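Local coordinates for telomerase reverse transcriptase (Takifugu rubripes, PDB 4LMO), which extends chromosome ends as the catalytic subunit of telomerase, copying a template carried in the enzyme's RNA, and is represented here by its RNA-binding domain, at residues 169-182 with 194-206. Numbering follows the deposited sequence.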
loop_
_atom_site.group_PDB
_atom_site.type_symbol
_atom_site.label_atom_id
_atom_site.label_comp_id
_atom_site.label_asym_id
_atom_site.label_seq_id
_atom_site.Cartn_x
_atom_site.Cartn_y
_atom_site.Cartn_z
ATOM N N LEU A 169 9.527 13.416 -1.266
ATOM C CA LEU A 169 9.168 12.460 -0.226
ATOM C C LEU A 169 10.192 12.451 0.911
ATOM O O LEU A 169 9.828 12.336 2.083
ATOM C CB LEU A 169 9.029 11.060 -0.834
ATOM C CG LEU A 169 8.113 10.042 -0.150
ATOM C CD1 LEU A 169 6.674 10.539 -0.092
ATOM C CD2 LEU A 169 8.190 8.698 -0.863
ATOM N N MET A 170 11.466 12.594 0.553
ATOM C CA MET A 170 12.577 12.497 1.503
ATOM C C MET A 170 12.963 13.843 2.120
ATOM O O MET A 170 13.799 13.894 3.024
ATOM C CB MET A 170 13.811 11.901 0.817
ATOM C CG MET A 170 13.682 10.447 0.388
ATOM S SD MET A 170 14.038 9.268 1.705
ATOM C CE MET A 170 15.733 9.680 2.119
ATOM N N TRP A 171 12.364 14.924 1.628
ATOM C CA TRP A 171 12.763 16.272 2.026
ATOM C C TRP A 171 12.609 16.520 3.498
ATOM O O TRP A 171 11.508 16.417 4.046
ATOM C CB TRP A 171 12.019 17.328 1.216
ATOM C CG TRP A 171 12.559 18.727 1.409
ATOM C CD1 TRP A 171 13.895 19.123 1.457
ATOM C CD2 TRP A 171 11.789 19.971 1.566
ATOM N NE1 TRP A 171 13.999 20.479 1.639
ATOM C CE2 TRP A 171 12.777 21.049 1.709
ATOM C CE3 TRP A 171 10.433 20.288 1.601
ATOM C CZ2 TRP A 171 12.400 22.375 1.882
ATOM C CZ3 TRP A 171 10.067 21.630 1.776
ATOM C CH2 TRP A 171 11.028 22.646 1.913
ATOM N N LYS A 172 13.735 16.837 4.138
ATOM C CA LYS A 172 13.819 17.114 5.580
ATOM C C LYS A 172 13.626 15.886 6.472
ATOM O O LYS A 172 13.539 16.019 7.693
ATOM C CB LYS A 172 12.873 18.249 6.005
ATOM C CG LYS A 172 13.333 19.639 5.594
ATOM C CD LYS A 172 12.356 20.712 6.059
ATOM C CE LYS A 172 11.062 20.686 5.261
ATOM N NZ LYS A 172 10.142 21.784 5.665
ATOM N N ILE A 173 13.556 14.702 5.868
ATOM C CA ILE A 173 13.600 13.454 6.628
ATOM C C ILE A 173 15.001 13.316 7.217
ATOM O O ILE A 173 15.998 13.525 6.520
ATOM C CB ILE A 173 13.250 12.222 5.753
ATOM C CG1 ILE A 173 11.771 12.247 5.327
ATOM C CG2 ILE A 173 13.603 10.917 6.460
ATOM C CD1 ILE A 173 10.765 11.918 6.418
ATOM N N LYS A 174 15.070 13.004 8.507
ATOM C CA LYS A 174 16.345 12.786 9.175
ATOM C C LYS A 174 16.750 11.324 9.021
ATOM O O LYS A 174 16.263 10.453 9.746
ATOM C CB LYS A 174 16.263 13.179 10.652
ATOM C CG LYS A 174 16.016 14.658 10.910
ATOM C CD LYS A 174 15.681 14.904 12.375
ATOM C CE LYS A 174 15.276 16.347 12.634
ATOM N NZ LYS A 174 16.447 17.255 12.775
ATOM N N VAL A 175 17.641 11.071 8.064
ATOM C CA VAL A 175 18.097 9.718 7.728
ATOM C C VAL A 175 18.684 8.986 8.941
ATOM O O VAL A 175 18.386 7.808 9.172
ATOM C CB VAL A 175 19.120 9.743 6.564
ATOM C CG1 VAL A 175 19.662 8.349 6.265
ATOM C CG2 VAL A 175 18.488 10.336 5.311
ATOM N N ASN A 176 19.490 9.701 9.722
ATOM C CA ASN A 176 20.217 9.102 10.841
ATOM C C ASN A 176 19.365 8.741 12.062
ATOM O O ASN A 176 19.843 8.053 12.966
ATOM C CB ASN A 176 21.424 9.965 11.225
ATOM C CG ASN A 176 22.526 9.930 10.173
ATOM O OD1 ASN A 176 22.638 8.978 9.393
ATOM N ND2 ASN A 176 23.354 10.968 10.154
ATOM N N ASN A 177 18.110 9.194 12.081
ATOM C CA ASN A 177 17.143 8.765 13.091
ATOM C C ASN A 177 16.839 7.271 12.988
ATOM O O ASN A 177 16.481 6.630 13.976
ATOM C CB ASN A 177 15.836 9.557 12.970
ATOM C CG ASN A 177 15.961 10.988 13.468
ATOM O OD1 ASN A 177 17.005 11.404 13.970
ATOM N ND2 ASN A 177 14.886 11.752 13.325
ATOM N N CYS A 178 16.988 6.727 11.784
ATOM C CA CYS A 178 16.706 5.325 11.517
ATOM C C CYS A 178 17.924 4.459 11.818
ATOM O O CYS A 178 18.852 4.369 11.004
ATOM C CB CYS A 178 16.268 5.141 10.062
ATOM S SG CYS A 178 15.013 6.312 9.502
ATOM N N ASP A 179 17.913 3.829 12.992
ATOM C CA ASP A 179 18.987 2.932 13.422
ATOM C C ASP A 179 19.065 1.677 12.555
ATOM O O ASP A 179 20.150 1.121 12.354
ATOM C CB ASP A 179 18.794 2.521 14.888
ATOM C CG ASP A 179 19.293 3.569 15.877
ATOM O OD1 ASP A 179 19.487 4.743 15.495
ATOM O OD2 ASP A 179 19.487 3.209 17.057
ATOM N N TRP A 180 17.913 1.246 12.042
ATOM C CA TRP A 180 17.801 0.001 11.277
ATOM C C TRP A 180 18.540 0.019 9.962
ATOM O O TRP A 180 18.693 -1.022 9.320
ATOM C CB TRP A 180 16.336 -0.368 11.068
ATOM C CG TRP A 180 15.574 0.578 10.167
ATOM C CD1 TRP A 180 14.908 1.744 10.528
ATOM C CD2 TRP A 180 15.367 0.456 8.717
ATOM N NE1 TRP A 180 14.324 2.333 9.437
ATOM C CE2 TRP A 180 14.559 1.616 8.321
ATOM C CE3 TRP A 180 15.756 -0.459 7.743
ATOM C CZ2 TRP A 180 14.169 1.826 7.005
ATOM C CZ3 TRP A 180 15.355 -0.236 6.418
ATOM C CH2 TRP A 180 14.581 0.879 6.061
ATOM N N LEU A 181 19.003 1.201 9.558
ATOM C CA LEU A 181 19.792 1.361 8.338
ATOM C C LEU A 181 21.273 1.090 8.583
ATOM O O LEU A 181 22.031 0.844 7.639
ATOM C CB LEU A 181 19.643 2.785 7.790
ATOM C CG LEU A 181 18.290 3.311 7.307
ATOM C CD1 LEU A 181 18.382 4.805 7.031
ATOM C CD2 LEU A 181 17.823 2.569 6.064
ATOM N N LYS A 182 21.673 1.134 9.851
ATOM C CA LYS A 182 23.084 1.183 10.232
ATOM C C LYS A 182 23.693 -0.178 10.556
ATOM O O LYS A 182 23.004 -1.086 11.021
ATOM C CB LYS A 182 23.268 2.109 11.440
ATOM C CG LYS A 182 22.613 3.473 11.307
ATOM C CD LYS A 182 22.635 4.217 12.632
ATOM C CE LYS A 182 21.935 5.559 12.517
ATOM N NZ LYS A 182 21.623 6.149 13.848
ATOM N N LEU A 194 26.592 7.691 4.526
ATOM C CA LEU A 194 25.373 8.499 4.574
ATOM C C LEU A 194 24.575 8.367 3.276
ATOM O O LEU A 194 23.354 8.227 3.307
ATOM C CB LEU A 194 25.694 9.970 4.865
ATOM C CG LEU A 194 24.533 10.975 4.912
ATOM C CD1 LEU A 194 23.484 10.595 5.951
ATOM C CD2 LEU A 194 25.045 12.385 5.164
ATOM N N SER A 195 25.286 8.407 2.151
ATOM C CA SER A 195 24.703 8.234 0.820
ATOM C C SER A 195 24.033 6.866 0.659
ATOM O O SER A 195 22.967 6.758 0.050
ATOM C CB SER A 195 25.779 8.433 -0.252
ATOM O OG SER A 195 25.340 7.989 -1.525
ATOM N N TYR A 196 24.663 5.833 1.206
ATOM C CA TYR A 196 24.125 4.477 1.149
ATOM C C TYR A 196 22.934 4.298 2.094
ATOM O O TYR A 196 21.983 3.582 1.773
ATOM C CB TYR A 196 25.221 3.454 1.453
ATOM C CG TYR A 196 24.839 2.020 1.162
ATOM C CD1 TYR A 196 24.366 1.643 -0.098
ATOM C CD2 TYR A 196 24.971 1.033 2.139
ATOM C CE1 TYR A 196 24.021 0.326 -0.369
ATOM C CE2 TYR A 196 24.631 -0.285 1.876
ATOM C CZ TYR A 196 24.156 -0.632 0.625
ATOM O OH TYR A 196 23.820 -1.940 0.367
ATOM N N ARG A 197 22.998 4.954 3.252
ATOM C CA ARG A 197 21.876 4.994 4.193
ATOM C C ARG A 197 20.666 5.707 3.580
ATOM O O ARG A 197 19.532 5.242 3.719
ATOM C CB ARG A 197 22.307 5.631 5.524
ATOM C CG ARG A 197 22.589 4.606 6.616
ATOM C CD ARG A 197 23.916 4.813 7.338
ATOM N NE ARG A 197 23.848 5.767 8.445
ATOM C CZ ARG A 197 24.661 5.763 9.503
ATOM N NH1 ARG A 197 25.606 4.840 9.630
ATOM N NH2 ARG A 197 24.515 6.680 10.450
ATOM N N THR A 198 20.926 6.810 2.877
ATOM C CA THR A 198 19.894 7.571 2.164
ATOM C C THR A 198 19.267 6.736 1.036
ATOM O O THR A 198 18.048 6.766 0.832
ATOM C CB THR A 198 20.467 8.890 1.590
ATOM O OG1 THR A 198 21.211 9.578 2.602
ATOM C CG2 THR A 198 19.357 9.803 1.091
ATOM N N GLN A 199 20.113 5.998 0.318
ATOM C CA GLN A 199 19.693 5.111 -0.769
ATOM C C GLN A 199 18.709 4.035 -0.288
ATOM O O GLN A 199 17.664 3.822 -0.911
ATOM C CB GLN A 199 20.928 4.472 -1.414
ATOM C CG GLN A 199 20.653 3.542 -2.589
ATOM C CD GLN A 199 21.927 2.938 -3.156
ATOM O OE1 GLN A 199 22.814 3.657 -3.622
ATOM N NE2 GLN A 199 22.022 1.612 -3.122
ATOM N N ILE A 200 19.046 3.371 0.819
ATOM C CA ILE A 200 18.194 2.319 1.381
ATOM C C ILE A 200 16.859 2.896 1.857
ATOM O O ILE A 200 15.798 2.360 1.529
ATOM C CB ILE A 200 18.886 1.552 2.537
ATOM C CG1 ILE A 200 20.177 0.887 2.056
ATOM C CG2 ILE A 200 17.959 0.489 3.108
ATOM C CD1 ILE A 200 21.122 0.499 3.173
ATOM N N LEU A 201 16.919 3.991 2.614
ATOM C CA LEU A 201 15.715 4.642 3.126
ATOM C C LEU A 201 14.826 5.164 1.998
ATOM O O LEU A 201 13.598 5.137 2.108
ATOM C CB LEU A 201 16.071 5.778 4.092
ATOM C CG LEU A 201 14.907 6.495 4.793
ATOM C CD1 LEU A 201 14.202 5.592 5.797
ATOM C CD2 LEU A 201 15.392 7.764 5.469
ATOM N N GLY A 202 15.453 5.640 0.924
ATOM C CA GLY A 202 14.732 6.033 -0.280
ATOM C C GLY A 202 13.889 4.885 -0.798
ATOM O O GLY A 202 12.680 5.034 -0.984
ATOM N N GLN A 203 14.525 3.733 -1.010
ATOM C CA GLN A 203 13.834 2.527 -1.470
ATOM C C GLN A 203 12.619 2.184 -0.610
ATOM O O GLN A 203 11.557 1.853 -1.134
ATOM C CB GLN A 203 14.780 1.330 -1.473
ATOM C CG GLN A 203 15.728 1.247 -2.654
ATOM C CD GLN A 203 16.715 0.104 -2.498
ATOM O OE1 GLN A 203 17.524 0.088 -1.568
ATOM N NE2 GLN A 203 16.647 -0.864 -3.403
ATOM N N PHE A 204 12.788 2.262 0.709
ATOM C CA PHE A 204 11.731 1.895 1.645
ATOM C C PHE A 204 10.587 2.908 1.633
ATOM O O PHE A 204 9.425 2.531 1.476
ATOM C CB PHE A 204 12.293 1.708 3.060
ATOM C CG PHE A 204 11.234 1.573 4.124
ATOM C CD1 PHE A 204 10.492 0.401 4.249
ATOM C CD2 PHE A 204 10.985 2.617 5.006
ATOM C CE1 PHE A 204 9.518 0.276 5.229
ATOM C CE2 PHE A 204 10.013 2.500 5.988
ATOM C CZ PHE A 204 9.278 1.328 6.101
ATOM N N LEU A 205 10.919 4.185 1.801
ATOM C CA LEU A 205 9.918 5.251 1.767
ATOM C C LEU A 205 9.171 5.292 0.431
ATOM O O LEU A 205 7.954 5.489 0.404
ATOM C CB LEU A 205 10.559 6.609 2.090
ATOM C CG LEU A 205 10.435 7.168 3.519
ATOM C CD1 LEU A 205 10.613 6.118 4.605
ATOM C CD2 LEU A 205 11.396 8.328 3.744
ATOM N N ALA A 206 9.897 5.084 -0.666
ATOM C CA ALA A 206 9.295 5.057 -1.999
ATOM C C ALA A 206 8.411 3.831 -2.193
ATOM O O ALA A 206 7.346 3.930 -2.807
ATOM C CB ALA A 206 10.360 5.131 -3.084
#
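From L169 to L181 the chain runs back along helix 191-220, in the opposite direction: the CA of L169 lies 7.5 Å from that of L205, and the CA of L181 5.9 Å from that of R197. A type II turn (M170 to I173) and two 3-10 segments shape it. L201 is central, its methyls diverging: CD1 to C178 SG and W180 CZ2, CD2 to I173 CG2, V175 CG2 and M170 CE. M170, bent at chi2 and chi3, lays SD 3.5 Å from L205 CD2. W180 turns its edge to the face of F204 (planes at 74°), while its NE1 donates a hydrogen bond to L138 O; F48 of helix 40-48 touches both side chains. L181 CD2 meets I200 CG2 at 3.6 Å. At the polar end R197 NH2 donates to N176 OD1 (3.1 Å), in the guanidinium plane but with the donor above the amide plane. K182 CG covers one guanidinium face, and NZ is held by N176 O and D179 OD1. Mostly within a region that, with residues 194-196, probably contacts template RNA, the loop is fastened by an apolar seam and one charged-to-neutral bond; D179 probably offsets the closeness of K182 NZ to R197 NH2 (4.5 Å).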